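Local coordinates for Phenylalanine/tyrosine ammonia-lyase (Rhodosporidium toruloides, PDB 1Y2M), which catalyses the non-oxidative deamination of L-phenylalanine to trans-cinnamic acid and of L-tyrosine to p-coumaric acid, releasing ammonium, at residues C140-S145 and L156-P161; P201-R206 and S219-A224; V305-S310 and L358-Y363; F311-H316 and N331-L336; Y591-R596 and L636-R641. All coordinates share one frame; numbering follows the deposited sequence.

Contact 1 of 5, residues C140-S145 and L156-P161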
# COMPACT_ATOMS: atom_id res chain seq x y z
N CYS B 140 3.20 25.47 15.85
CA CYS B 140 2.02 24.75 16.22
C CYS B 140 2.20 23.26 16.35
O CYS B 140 1.19 22.53 16.44
CB CYS B 140 0.96 24.99 15.16
SG CYS B 140 1.32 24.44 13.50
N GLY B 141 3.46 22.81 16.44
CA GLY B 141 3.76 21.38 16.50
C GLY B 141 3.97 20.93 17.92
O GLY B 141 4.11 21.75 18.82
N VAL B 142 4.07 19.61 18.08
CA VAL B 142 4.14 18.98 19.38
C VAL B 142 5.58 18.58 19.72
O VAL B 142 6.30 17.95 18.94
CB VAL B 142 3.18 17.76 19.43
CG1 VAL B 142 3.45 16.89 20.63
CG2 VAL B 142 1.76 18.22 19.30
N LEU B 143 5.96 18.97 20.93
CA LEU B 143 7.24 18.70 21.55
C LEU B 143 7.00 18.42 23.03
O LEU B 143 5.98 18.86 23.59
CB LEU B 143 8.12 19.94 21.40
CG LEU B 143 8.70 20.24 20.04
CD1 LEU B 143 9.28 21.65 20.06
CD2 LEU B 143 9.73 19.19 19.64
N PRO B 144 7.94 17.73 23.74
CA PRO B 144 7.75 17.50 25.15
C PRO B 144 7.65 18.81 25.91
O PRO B 144 8.39 19.75 25.62
CB PRO B 144 9.03 16.76 25.59
CG PRO B 144 9.83 16.58 24.43
CD PRO B 144 9.18 17.14 23.22
N SER B 145 6.74 18.87 26.86
CA SER B 145 6.51 20.11 27.60
C SER B 145 7.63 20.36 28.62
O SER B 145 7.86 21.50 29.03
CB SER B 145 5.11 20.14 28.28
OG SER B 145 4.99 19.08 29.20
N LEU B 156 13.10 12.57 23.13
CA LEU B 156 13.06 13.53 22.02
C LEU B 156 12.51 12.92 20.73
O LEU B 156 12.69 13.48 19.63
CB LEU B 156 14.45 14.16 21.82
CG LEU B 156 14.79 15.26 22.82
CD1 LEU B 156 16.19 15.71 22.60
CD2 LEU B 156 13.83 16.46 22.62
N GLU B 157 11.73 11.83 20.89
CA GLU B 157 11.15 11.14 19.72
C GLU B 157 10.28 12.04 18.87
O GLU B 157 10.13 11.79 17.66
CB GLU B 157 10.35 9.95 20.15
CG GLU B 157 11.16 8.85 20.81
CD GLU B 157 11.29 9.01 22.32
OE1 GLU B 157 10.91 10.07 22.87
OE2 GLU B 157 11.77 8.03 22.96
N ASN B 158 9.68 13.04 19.49
CA ASN B 158 8.81 13.98 18.72
C ASN B 158 9.52 15.21 18.15
O ASN B 158 8.85 16.16 17.77
CB ASN B 158 7.64 14.43 19.59
CG ASN B 158 6.57 13.38 19.68
OD1 ASN B 158 6.43 12.61 18.73
ND2 ASN B 158 5.80 13.34 20.77
N SER B 159 10.84 15.16 18.12
CA SER B 159 11.63 16.24 17.50
C SER B 159 12.47 15.75 16.36
O SER B 159 12.80 14.57 16.26
CB SER B 159 12.56 16.86 18.54
OG SER B 159 13.62 15.98 18.88
N LEU B 160 12.76 16.66 15.45
CA LEU B 160 13.54 16.33 14.28
C LEU B 160 14.98 16.06 14.73
O LEU B 160 15.55 16.75 15.62
CB LEU B 160 13.58 17.44 13.24
CG LEU B 160 12.46 17.63 12.25
CD1 LEU B 160 12.74 18.93 11.48
CD2 LEU B 160 12.31 16.42 11.34
N PRO B 161 15.63 15.07 14.10
CA PRO B 161 17.03 14.85 14.40
C PRO B 161 17.89 16.10 14.22
O PRO B 161 17.69 16.86 13.26
CB PRO B 161 17.45 13.79 13.38
CG PRO B 161 16.16 13.04 13.10
CD PRO B 161 15.11 14.07 13.14
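Leu143 and Asn158 mark the closest backbone approach of two irregular segments, with their CA atoms 5.7 Å apart. Both segments belong to the long loop between helix 125-138 and helix 162-176. Residues 156-159 form a type I beta turn within it. Where the segments meet, two carbonyl oxygens face one another: Val142 O lies 3.3 Å from Asn158 O. Both are acceptors, so the pair is not bonded. Asn158 O is instead satisfied by the backbone N of Leu205. Asn158 CB also comes 3.8 Å from Val142 O.

Leu143 makes its contact with one methyl. Its CD2 sits 3.7 Å from Asn158 O and 3.8 Å from Ser159 CB. Pro144 adds a looser apolar touch, its CG 4.4 Å from Leu156 CD2. Phe150, in the loop that joins the segments, packs on both residues.

The turn is pinned at Leu156 O, which accepts twice from Ser159. Ser159 N bonds to Leu156 O at 2.9 Å, and Ser159 OG to the same Leu156 O at 2.8 Å, in the carbonyl plane on a lone pair. The torsion of Ser159 (chi1 71°) sets OG between its own backbone N and carbonyl carbon, and from there it reaches back across the turn.

Other polar groups of the pair turn to the second subunit. Leu143 N bonds to Ser696 OG of that subunit, and Asn158 ND2 to Tyr699 OH of the same subunit. The direct contact is thus apolar touching beside two oxygens that probably repel each other, and much of the polar hold on these loops comes from their neighbours.

Contact 2 of 5, residues P201-R206 and S219-A224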
# COMPACT_ATOMS: atom_id res chain seq x y z
N PRO B 201 18.14 24.32 16.72
CA PRO B 201 16.78 24.44 17.16
C PRO B 201 16.10 23.11 17.39
O PRO B 201 16.30 22.17 16.63
CB PRO B 201 16.12 25.22 16.04
CG PRO B 201 17.20 26.08 15.48
CD PRO B 201 18.42 25.17 15.54
N ILE B 202 15.27 23.07 18.41
CA ILE B 202 14.45 21.91 18.69
C ILE B 202 13.16 22.12 17.88
O ILE B 202 12.44 23.12 18.08
CB ILE B 202 14.15 21.80 20.20
CG1 ILE B 202 15.41 21.53 20.97
CG2 ILE B 202 13.09 20.75 20.48
CD1 ILE B 202 16.13 20.27 20.60
N VAL B 203 12.89 21.21 16.96
CA VAL B 203 11.81 21.40 16.01
C VAL B 203 10.94 20.16 16.04
O VAL B 203 11.44 19.06 16.09
CB VAL B 203 12.44 21.56 14.58
CG1 VAL B 203 11.37 21.74 13.49
CG2 VAL B 203 13.47 22.68 14.52
N PRO B 204 9.62 20.33 16.04
CA PRO B 204 8.75 19.14 16.00
C PRO B 204 9.02 18.25 14.78
O PRO B 204 9.28 18.73 13.70
CB PRO B 204 7.33 19.76 15.88
CG PRO B 204 7.48 21.13 16.49
CD PRO B 204 8.85 21.59 16.05
N LEU B 205 8.85 16.95 14.98
CA LEU B 205 9.06 15.94 13.93
C LEU B 205 7.99 16.08 12.88
O LEU B 205 8.22 15.93 11.67
CB LEU B 205 8.93 14.55 14.53
CG LEU B 205 9.12 13.37 13.58
CD1 LEU B 205 10.46 13.43 12.91
CD2 LEU B 205 9.01 12.10 14.34
N ARG B 206 6.77 16.29 13.37
CA ARG B 206 5.59 16.26 12.50
C ARG B 206 4.83 17.58 12.42
O ARG B 206 4.89 18.42 13.33
CB ARG B 206 4.62 15.16 12.97
CG ARG B 206 5.17 13.79 12.97
CD ARG B 206 4.06 12.76 13.31
NE ARG B 206 4.47 11.37 13.22
CZ ARG B 206 4.87 10.61 14.23
NH1 ARG B 206 4.97 11.09 15.47
NH2 ARG B 206 5.11 9.32 14.03
N SER B 219 9.63 27.58 10.46
CA SER B 219 9.22 28.61 11.44
C SER B 219 9.90 28.45 12.77
O SER B 219 10.22 29.43 13.40
CB SER B 219 7.70 28.65 11.61
OG SER B 219 7.12 29.09 10.37
N TYR B 220 10.12 27.21 13.21
CA TYR B 220 10.87 26.99 14.44
C TYR B 220 12.30 27.50 14.31
O TYR B 220 12.83 28.10 15.25
CB TYR B 220 10.82 25.54 14.92
CG TYR B 220 9.51 25.18 15.58
CD1 TYR B 220 9.39 25.18 16.94
CD2 TYR B 220 8.39 24.87 14.83
CE1 TYR B 220 8.19 24.93 17.53
CE2 TYR B 220 7.17 24.57 15.43
CZ TYR B 220 7.09 24.60 16.78
OH TYR B 220 5.86 24.35 17.38
N ILE B 221 12.92 27.28 13.14
CA ILE B 221 14.26 27.81 12.93
C ILE B 221 14.28 29.34 12.97
O ILE B 221 15.11 29.95 13.67
CB ILE B 221 14.84 27.26 11.63
CG1 ILE B 221 15.15 25.79 11.82
CG2 ILE B 221 16.08 28.00 11.19
CD1 ILE B 221 15.33 24.98 10.52
N ALA B 222 13.33 29.97 12.31
CA ALA B 222 13.23 31.40 12.30
C ALA B 222 12.96 31.99 13.67
O ALA B 222 13.52 33.01 14.07
CB ALA B 222 12.13 31.82 11.34
N ALA B 223 12.08 31.34 14.43
CA ALA B 223 11.79 31.76 15.79
C ALA B 223 13.04 31.71 16.71
O ALA B 223 13.22 32.55 17.57
CB ALA B 223 10.67 30.92 16.36
N ALA B 224 13.86 30.68 16.52
CA ALA B 224 15.06 30.51 17.29
C ALA B 224 16.05 31.66 17.02
O ALA B 224 16.50 32.31 17.99
CB ALA B 224 15.69 29.18 17.05
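The loop that follows strand 200-201 lies across helix 215-225 here, and Pro204 and Tyr220 form its closest pair. They reach toward each other tip to tip. Pro204 CD stands over the centre of the Tyr220 ring in a CH-pi contact, 3.4 Å from the centroid and only 6° off the ring normal. Pro204 CG leans to the phenol end, 3.5 Å from Tyr220 CZ. The hydroxyl beyond it bonds to the backbone N of Gly141. An alanine at Tyr220 would probably leave the Pro204 ring without the face it packs on and Gly141 N without its partner.

Val203 approaches nearer the helix backbone. Its CG2, anti to the carbonyl carbon, meets Tyr220 CB at 3.9 Å and Ile221 CG1 at 4.4 Å. Pro201 carries the other end of the contact, with CG 3.8 Å from Ala224 CB and 4.2 Å from Ile221 CG1. The packing is apolar and buried.

Helix 162-176 adds to this layer through Val165 and Met169, both of which touch Pro201. Leu135 of helix 125-138 packs on Ser219, Ala222 and Ala223. Ile202 joins its backbone to Lys232 in strand 232-237.

Contact 3 of 5, residues V305-S310 and L358-Y363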
# COMPACT_ATOMS: atom_id res chain seq x y z
N VAL B 305 30.72 -20.93 -3.23
CA VAL B 305 31.58 -21.42 -4.32
C VAL B 305 30.81 -21.33 -5.65
O VAL B 305 30.77 -22.27 -6.47
CB VAL B 305 32.20 -22.80 -4.02
CG1 VAL B 305 33.13 -23.23 -5.12
CG2 VAL B 305 33.07 -22.67 -2.80
N GLY B 306 30.21 -20.17 -5.86
CA GLY B 306 29.40 -19.92 -7.02
C GLY B 306 30.17 -19.37 -8.19
O GLY B 306 31.40 -19.33 -8.18
N HIS B 307 29.41 -18.94 -9.19
CA HIS B 307 30.01 -18.59 -10.48
C HIS B 307 30.26 -17.10 -10.64
O HIS B 307 29.34 -16.27 -10.72
CB HIS B 307 29.11 -19.05 -11.61
CG HIS B 307 28.99 -20.53 -11.71
ND1 HIS B 307 27.95 -21.24 -11.16
CD2 HIS B 307 29.77 -21.43 -12.35
CE1 HIS B 307 28.11 -22.52 -11.43
NE2 HIS B 307 29.21 -22.67 -12.15
N ALA B 308 31.52 -16.74 -10.82
CA ALA B 308 31.85 -15.36 -11.14
C ALA B 308 31.38 -15.04 -12.58
O ALA B 308 31.28 -13.87 -12.97
CB ALA B 308 33.30 -15.14 -10.99
N GLY B 309 31.14 -16.07 -13.39
CA GLY B 309 30.73 -15.94 -14.79
C GLY B 309 29.46 -15.10 -14.98
O GLY B 309 29.25 -14.52 -16.03
N SER B 310 28.60 -15.08 -13.96
CA SER B 310 27.34 -14.28 -14.04
C SER B 310 27.63 -12.81 -14.36
O SER B 310 26.75 -12.12 -14.85
CB SER B 310 26.55 -14.35 -12.75
OG SER B 310 26.14 -15.65 -12.49
N LEU B 358 21.80 -29.42 -10.23
CA LEU B 358 21.75 -27.95 -10.31
C LEU B 358 23.18 -27.41 -10.45
O LEU B 358 23.92 -27.29 -9.46
CB LEU B 358 21.01 -27.33 -9.11
CG LEU B 358 20.70 -25.82 -9.23
CD1 LEU B 358 19.21 -25.52 -9.04
CD2 LEU B 358 21.54 -24.98 -8.26
N ARG B 359 23.54 -27.08 -11.69
CA ARG B 359 24.88 -26.64 -12.05
C ARG B 359 25.00 -25.12 -12.10
O ARG B 359 26.11 -24.60 -12.03
CB ARG B 359 25.25 -27.23 -13.42
CG ARG B 359 25.04 -28.74 -13.47
CD ARG B 359 25.07 -29.31 -14.87
NE ARG B 359 24.68 -30.72 -14.84
CZ ARG B 359 24.54 -31.49 -15.92
NH1 ARG B 359 24.76 -31.01 -17.13
NH2 ARG B 359 24.19 -32.77 -15.78
N GLN B 360 23.89 -24.41 -12.19
CA GLN B 360 24.01 -22.98 -12.26
C GLN B 360 23.43 -22.30 -11.03
O GLN B 360 22.52 -22.82 -10.36
CB GLN B 360 23.41 -22.44 -13.55
CG GLN B 360 24.03 -21.11 -14.01
CD GLN B 360 25.50 -20.97 -13.64
OE1 GLN B 360 25.82 -20.15 -12.75
NE2 GLN B 360 26.41 -21.79 -14.30
N ASP B 361 23.97 -21.12 -10.76
CA ASP B 361 23.58 -20.37 -9.56
C ASP B 361 22.13 -19.99 -9.65
O ASP B 361 21.61 -19.77 -10.71
CB ASP B 361 24.45 -19.11 -9.39
CG ASP B 361 25.86 -19.43 -8.95
OD1 ASP B 361 26.16 -20.61 -8.61
OD2 ASP B 361 26.67 -18.49 -8.94
N ARG B 362 21.48 -19.83 -8.50
CA ARG B 362 20.11 -19.40 -8.51
C ARG B 362 20.02 -17.88 -8.71
O ARG B 362 21.03 -17.19 -8.77
CB ARG B 362 19.44 -19.86 -7.22
CG ARG B 362 19.41 -21.39 -7.09
CD ARG B 362 18.82 -21.74 -5.75
NE ARG B 362 18.80 -23.18 -5.51
CZ ARG B 362 19.77 -23.85 -4.89
NH1 ARG B 362 20.87 -23.23 -4.47
NH2 ARG B 362 19.65 -25.16 -4.71
N TYR B 363 18.81 -17.38 -8.76
CA TYR B 363 18.63 -16.01 -9.24
C TYR B 363 19.18 -14.95 -8.30
O TYR B 363 19.60 -13.85 -8.80
CB TYR B 363 17.16 -15.73 -9.56
CG TYR B 363 16.60 -16.34 -10.82
CD1 TYR B 363 17.25 -17.35 -11.53
CD2 TYR B 363 15.30 -15.98 -11.21
CE1 TYR B 363 16.63 -17.93 -12.69
CE2 TYR B 363 14.72 -16.54 -12.27
CZ TYR B 363 15.36 -17.48 -13.02
OH TYR B 363 14.63 -17.99 -14.09
O HOH W 1 26.75 -15.96 -9.82
O HOH W 2 26.43 -17.86 -14.11
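His307 and Asp361 carry the direct hydrogen bonds. His307 N donates to Asp361 OD2 at 2.8 Å, nearly straight at 173°. It meets the oxygen on its syn side, 22° out of the carboxylate plane. His307 ND1 gives Asp361 OD1 a second, weak bond of 3.2 Å. The backbone and ring of one residue therefore hold both oxygens of one carboxylate, with the ring and carboxylate planes 51° apart. Within residues 358-363, Asp361 N donates to Gln360 OE1 at 2.9 Å from above the amide carbonyl plane. This is for one of the two deposited conformers of Gln360.

Water extends the grip on Asp361. One water donates to Asp361 OD2 and to His307 O, and accepts from Ser310 OG. A second water donates to Ser310 OG; its weak link to Gln360 OE1 holds for that one conformer and is doubtful.

The contact joins two loops that lead from or to helices. Val305, with positive phi, ends helix 273-303 in a Schellman motif. Arg362 is the N-cap residue of helix 363-366. Gln360 and nearby Arg366 probably bind cinnamate, and Asp361 O accepts from Arg366 NE.

The rest is ring and backbone contact. In the same conformer, Gln360 NE2 lies 3.4 Å above the centre of the His307 ring. At the ring edge, Arg359 O is 2.9 Å from His307 CE1. An alanine at His307 would keep the backbone bond to OD2, but would probably leave OD1 without its weak ring partner and the Gln360 amide without the face it covers. Gly306 CA packs against Asp361 OD2 at 3.6 Å.

Contact 4 of 5, residues F311-H316 and N331-L336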
# COMPACT_ATOMS: atom_id res chain seq x y z
N PHE B 311 28.85 -12.35 -14.06
CA PHE B 311 29.18 -10.92 -14.12
C PHE B 311 30.08 -10.58 -15.29
O PHE B 311 30.61 -9.51 -15.35
CB PHE B 311 29.80 -10.52 -12.79
CG PHE B 311 29.00 -11.01 -11.64
CD1 PHE B 311 27.82 -10.37 -11.31
CD2 PHE B 311 29.35 -12.13 -10.93
CE1 PHE B 311 27.03 -10.83 -10.34
CE2 PHE B 311 28.51 -12.64 -9.96
CZ PHE B 311 27.37 -11.98 -9.64
N HIS B 312 30.28 -11.53 -16.21
CA HIS B 312 31.11 -11.36 -17.37
C HIS B 312 30.57 -10.25 -18.27
O HIS B 312 29.36 -10.15 -18.43
CB HIS B 312 31.14 -12.68 -18.14
CG HIS B 312 32.20 -12.74 -19.18
ND1 HIS B 312 32.09 -12.12 -20.41
CD2 HIS B 312 33.41 -13.36 -19.17
CE1 HIS B 312 33.18 -12.36 -21.11
NE2 HIS B 312 33.99 -13.11 -20.38
N PRO B 313 31.45 -9.41 -18.85
CA PRO B 313 30.95 -8.34 -19.73
C PRO B 313 30.04 -8.77 -20.88
O PRO B 313 29.22 -7.97 -21.34
CB PRO B 313 32.21 -7.75 -20.36
CG PRO B 313 33.34 -8.20 -19.52
CD PRO B 313 32.92 -9.36 -18.70
N PHE B 314 30.21 -9.98 -21.40
CA PHE B 314 29.37 -10.39 -22.51
C PHE B 314 27.89 -10.35 -22.10
O PHE B 314 27.02 -10.01 -22.91
CB PHE B 314 29.73 -11.79 -22.99
CG PHE B 314 28.97 -12.20 -24.18
CD1 PHE B 314 29.26 -11.66 -25.44
CD2 PHE B 314 27.93 -13.05 -24.04
CE1 PHE B 314 28.51 -12.06 -26.58
CE2 PHE B 314 27.18 -13.44 -25.15
CZ PHE B 314 27.43 -12.94 -26.38
N LEU B 315 27.63 -10.67 -20.85
CA LEU B 315 26.27 -10.82 -20.33
C LEU B 315 25.62 -9.51 -19.99
O LEU B 315 24.46 -9.49 -19.57
CB LEU B 315 26.24 -11.74 -19.11
CG LEU B 315 26.45 -13.23 -19.39
CD1 LEU B 315 26.61 -14.00 -18.08
CD2 LEU B 315 25.28 -13.80 -20.16
N HIS B 316 26.37 -8.42 -20.09
CA HIS B 316 25.84 -7.10 -19.74
C HIS B 316 26.19 -6.07 -20.83
O HIS B 316 25.34 -5.71 -21.67
CB HIS B 316 26.36 -6.72 -18.37
CG HIS B 316 26.14 -7.78 -17.36
ND1 HIS B 316 24.93 -7.98 -16.73
CD2 HIS B 316 26.94 -8.80 -16.97
CE1 HIS B 316 25.02 -9.04 -15.93
NE2 HIS B 316 26.22 -9.57 -16.08
N ASN B 331 31.22 -3.83 -10.98
CA ASN B 331 31.64 -3.75 -9.56
C ASN B 331 31.82 -5.14 -8.99
O ASN B 331 32.85 -5.44 -8.40
CB ASN B 331 30.61 -2.99 -8.72
CG ASN B 331 30.58 -1.49 -8.99
OD1 ASN B 331 31.55 -0.93 -9.49
ND2 ASN B 331 29.47 -0.83 -8.56
N ILE B 332 30.84 -6.02 -9.21
CA ILE B 332 30.92 -7.36 -8.65
C ILE B 332 32.04 -8.16 -9.35
O ILE B 332 32.79 -8.90 -8.71
CB ILE B 332 29.56 -8.08 -8.70
CG1 ILE B 332 28.54 -7.32 -7.86
CG2 ILE B 332 29.69 -9.52 -8.26
CD1 ILE B 332 27.14 -7.77 -8.13
N ARG B 333 32.18 -8.01 -10.67
CA ARG B 333 33.28 -8.62 -11.38
C ARG B 333 34.65 -8.22 -10.76
O ARG B 333 35.50 -9.07 -10.51
CB ARG B 333 33.22 -8.21 -12.88
CG ARG B 333 34.30 -8.86 -13.76
CD ARG B 333 34.04 -8.68 -15.25
NE ARG B 333 34.07 -7.27 -15.69
CZ ARG B 333 33.01 -6.53 -16.03
NH1 ARG B 333 31.74 -7.00 -15.96
NH2 ARG B 333 33.19 -5.27 -16.43
N LYS B 334 34.81 -6.93 -10.51
CA LYS B 334 36.04 -6.39 -9.91
C LYS B 334 36.30 -7.04 -8.56
O LYS B 334 37.40 -7.51 -8.30
CB LYS B 334 35.93 -4.87 -9.78
CG LYS B 334 37.10 -4.28 -8.99
CD LYS B 334 37.73 -3.06 -9.65
CE LYS B 334 36.82 -1.90 -9.75
NZ LYS B 334 37.59 -0.70 -10.21
N LEU B 335 35.27 -7.10 -7.74
CA LEU B 335 35.41 -7.69 -6.41
C LEU B 335 35.78 -9.16 -6.45
O LEU B 335 36.49 -9.60 -5.56
CB LEU B 335 34.13 -7.52 -5.61
CG LEU B 335 33.72 -6.08 -5.27
CD1 LEU B 335 32.41 -6.11 -4.60
CD2 LEU B 335 34.78 -5.38 -4.38
N LEU B 336 35.27 -9.92 -7.43
CA LEU B 336 35.56 -11.36 -7.51
C LEU B 336 36.89 -11.74 -8.15
O LEU B 336 37.33 -12.89 -8.03
CB LEU B 336 34.41 -12.13 -8.22
CG LEU B 336 33.09 -12.09 -7.42
CD1 LEU B 336 31.92 -12.64 -8.23
CD2 LEU B 336 33.27 -12.84 -6.10
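Phe311 and Arg333 bring the two segments closest, their CA atoms 5.4 Å apart. Residues 331-336 are the last residues of helix 323-336. Residues 311-316 run from the end of a 3-10 segment into the short helix 314-318, with a wider pi-type turn at 314-316.

The Phe311 ring lies on helix 323-336. Ile332 CG2 points at the middle of its face, 3.4 Å from the centroid and 3° off the normal, a well-centred CH-pi contact. Leu336 CD1 touches the same ring at Phe311 CD2, 3.8 Å away. Ser368 and Pro369 of helix 368-391 also pack on Phe311.

The two helices follow one another in sequence, and the C-terminal end of helix 323-336 folds back onto the residues leading into helix 314-318. His312 ND1 caps the turn there by accepting from Phe314 N at 3.0 Å, close to the ring plane. The His312 ring also meets the ring of His345 edge-to-face.

The polar link is made by Arg333. NH1 donates to Phe311 O at 2.8 Å, with the oxygen in the guanidinium plane and the nitrogen nearly along the C=O axis (170°). The chain bends at chi3 (64°), which turns NE back from an otherwise extended CG and CD. Pro313 crosses it at about a right angle. Pro313 CG lies 3.9 Å above the centre of the guanidinium, and Pro313 CD is 3.7 Å from Arg333 CD. The guanidinium charge probably polarises the Phe311 carbonyl.

Contact 5 of 5, residues Y591-R596 and L636-R641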
# COMPACT_ATOMS: atom_id res chain seq x y z
N TYR B 591 24.29 -33.56 9.55
CA TYR B 591 24.67 -34.67 10.39
C TYR B 591 25.79 -34.27 11.31
O TYR B 591 26.69 -33.50 10.92
CB TYR B 591 25.22 -35.84 9.55
CG TYR B 591 24.25 -36.71 8.79
CD1 TYR B 591 24.46 -38.09 8.74
CD2 TYR B 591 23.18 -36.19 8.08
CE1 TYR B 591 23.63 -38.92 8.05
CE2 TYR B 591 22.33 -37.05 7.36
CZ TYR B 591 22.58 -38.40 7.36
OH TYR B 591 21.80 -39.32 6.70
N ASP B 592 25.77 -34.86 12.50
CA ASP B 592 26.88 -34.75 13.41
C ASP B 592 28.11 -35.47 12.81
O ASP B 592 27.98 -36.33 11.91
CB ASP B 592 26.48 -35.33 14.74
CG ASP B 592 25.65 -34.35 15.60
OD1 ASP B 592 25.31 -33.24 15.15
OD2 ASP B 592 25.32 -34.72 16.75
N LEU B 593 29.28 -35.09 13.29
CA LEU B 593 30.53 -35.44 12.62
C LEU B 593 30.74 -36.94 12.49
O LEU B 593 31.02 -37.44 11.41
CB LEU B 593 31.69 -34.78 13.34
CG LEU B 593 33.07 -35.08 12.77
CD1 LEU B 593 33.21 -34.44 11.43
CD2 LEU B 593 34.20 -34.60 13.71
N VAL B 594 30.58 -37.65 13.59
CA VAL B 594 30.85 -39.08 13.57
C VAL B 594 29.88 -39.83 12.63
O VAL B 594 30.34 -40.53 11.73
CB VAL B 594 30.84 -39.65 14.98
CG1 VAL B 594 30.92 -41.20 14.97
CG2 VAL B 594 32.03 -39.05 15.74
N PRO B 595 28.56 -39.70 12.84
CA PRO B 595 27.72 -40.42 11.86
C PRO B 595 27.85 -39.93 10.41
O PRO B 595 27.63 -40.74 9.51
CB PRO B 595 26.28 -40.21 12.39
CG PRO B 595 26.35 -38.95 13.20
CD PRO B 595 27.74 -39.04 13.87
N ARG B 596 28.17 -38.67 10.20
CA ARG B 596 28.38 -38.14 8.86
C ARG B 596 29.43 -38.94 8.12
O ARG B 596 29.25 -39.32 6.98
CB ARG B 596 28.82 -36.69 8.92
CG ARG B 596 28.77 -36.06 7.53
CD ARG B 596 29.09 -34.60 7.55
NE ARG B 596 28.81 -33.98 6.25
CZ ARG B 596 29.11 -32.72 5.99
NH1 ARG B 596 29.65 -31.97 6.94
NH2 ARG B 596 28.84 -32.20 4.82
N LEU B 636 40.88 -35.95 11.17
CA LEU B 636 41.38 -34.83 10.39
C LEU B 636 40.49 -33.57 10.55
O LEU B 636 40.98 -32.45 10.67
CB LEU B 636 41.50 -35.22 8.93
CG LEU B 636 42.04 -34.20 7.93
CD1 LEU B 636 43.40 -33.63 8.37
CD2 LEU B 636 42.19 -34.86 6.57
N THR B 637 39.18 -33.76 10.54
CA THR B 637 38.26 -32.66 10.73
C THR B 637 38.54 -31.96 12.06
O THR B 637 38.63 -30.74 12.12
CB THR B 637 36.80 -33.16 10.70
OG1 THR B 637 36.51 -33.70 9.43
CG2 THR B 637 35.85 -32.02 10.98
N ARG B 638 38.69 -32.75 13.11
CA ARG B 638 38.91 -32.16 14.43
C ARG B 638 40.22 -31.36 14.42
O ARG B 638 40.30 -30.26 14.99
CB ARG B 638 38.91 -33.24 15.50
CG ARG B 638 37.55 -33.84 15.70
CD ARG B 638 37.45 -34.68 16.96
NE ARG B 638 36.13 -35.30 17.14
CZ ARG B 638 35.92 -36.60 17.29
NH1 ARG B 638 36.93 -37.47 17.30
NH2 ARG B 638 34.67 -37.03 17.46
N GLN B 639 41.25 -31.90 13.75
CA GLN B 639 42.56 -31.23 13.75
C GLN B 639 42.55 -29.93 12.95
O GLN B 639 43.07 -28.90 13.40
CB GLN B 639 43.72 -32.15 13.39
CG GLN B 639 43.93 -32.62 12.00
CD GLN B 639 45.15 -33.64 11.91
OE1 GLN B 639 45.33 -34.51 12.78
NE2 GLN B 639 45.96 -33.51 10.87
N VAL B 640 41.86 -29.95 11.82
CA VAL B 640 41.73 -28.74 11.00
C VAL B 640 40.93 -27.65 11.73
O VAL B 640 41.29 -26.46 11.71
CB VAL B 640 41.10 -29.06 9.64
CG1 VAL B 640 40.83 -27.82 8.86
CG2 VAL B 640 42.03 -30.00 8.86
N ARG B 641 39.86 -28.06 12.40
CA ARG B 641 39.13 -27.13 13.22
C ARG B 641 40.01 -26.55 14.34
O ARG B 641 40.03 -25.34 14.54
CB ARG B 641 37.96 -27.80 13.87
CG ARG B 641 36.87 -28.05 12.88
CD ARG B 641 35.85 -29.02 13.49
NE ARG B 641 34.63 -29.17 12.70
CZ ARG B 641 33.66 -30.01 13.06
NH1 ARG B 641 33.77 -30.75 14.15
NH2 ARG B 641 32.55 -30.06 12.36
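Arg596 N donates to Asp592 O at 2.9 Å and closes the first turn of helix 593-611 behind Leu593, the residue that meets helix 619-646. The contact packs these two helices together near the surface. Asp592 is the N-cap residue of the first.

Leu593 makes most of the contact through its two methyls. Its CG is anti to the backbone N (chi1 179°), which carries it out toward helix 619-646. Leu593 and Thr637 meet tip to tip, with Leu593 CD1 3.6 Å from Thr637 CG2. The other methyl, Leu593 CD2, touches both arginines, 4.0 Å from Arg638 CG and 3.9 Å from Arg641 NH1. The Leu593 and Arg641 side chains slide past each other in opposite directions.

The polar groups look to other partners. Thr637 OG1 bonds to Ala633 O in its own helix. Leu593 N bonds to Asp460 OD1, and Arg641 NH1 has a long, weak ion pair with Glu459. Arg596 NH1 and Arg641 NH2 are 6.4 Å apart, a spacing at which like charges would probably repel mildly.

The Arg641 guanidinium has Thr637 CG2 3.5 Å above one face, offset toward the rim. Val594 CG2 touches Arg638 NH2 at 3.7 Å.

Contacts 1 and 2 adjoin, with centres about 9 Å apart. Their loops are joined by a probable backbone bond from Leu160 N to Val203 O at 2.8 Å. Contacts 3 and 4 form another pair, about 13 Å between centres, on the opposite side of the chain's centre. Ser310 O and His316 NE2 probably bond there at 2.9 Å. Both touch the third subunit, and contact 3 holds Gln360, a probable cinnamate-binding residue. The side chain of Phe311 in contact 4 is about 8 Å from that of Gln360. Contact 5 lies about 28 Å from contact 3 between centres. Contacts 1, 2 and 5 are away from the known catalytic and cinnamate-binding residues.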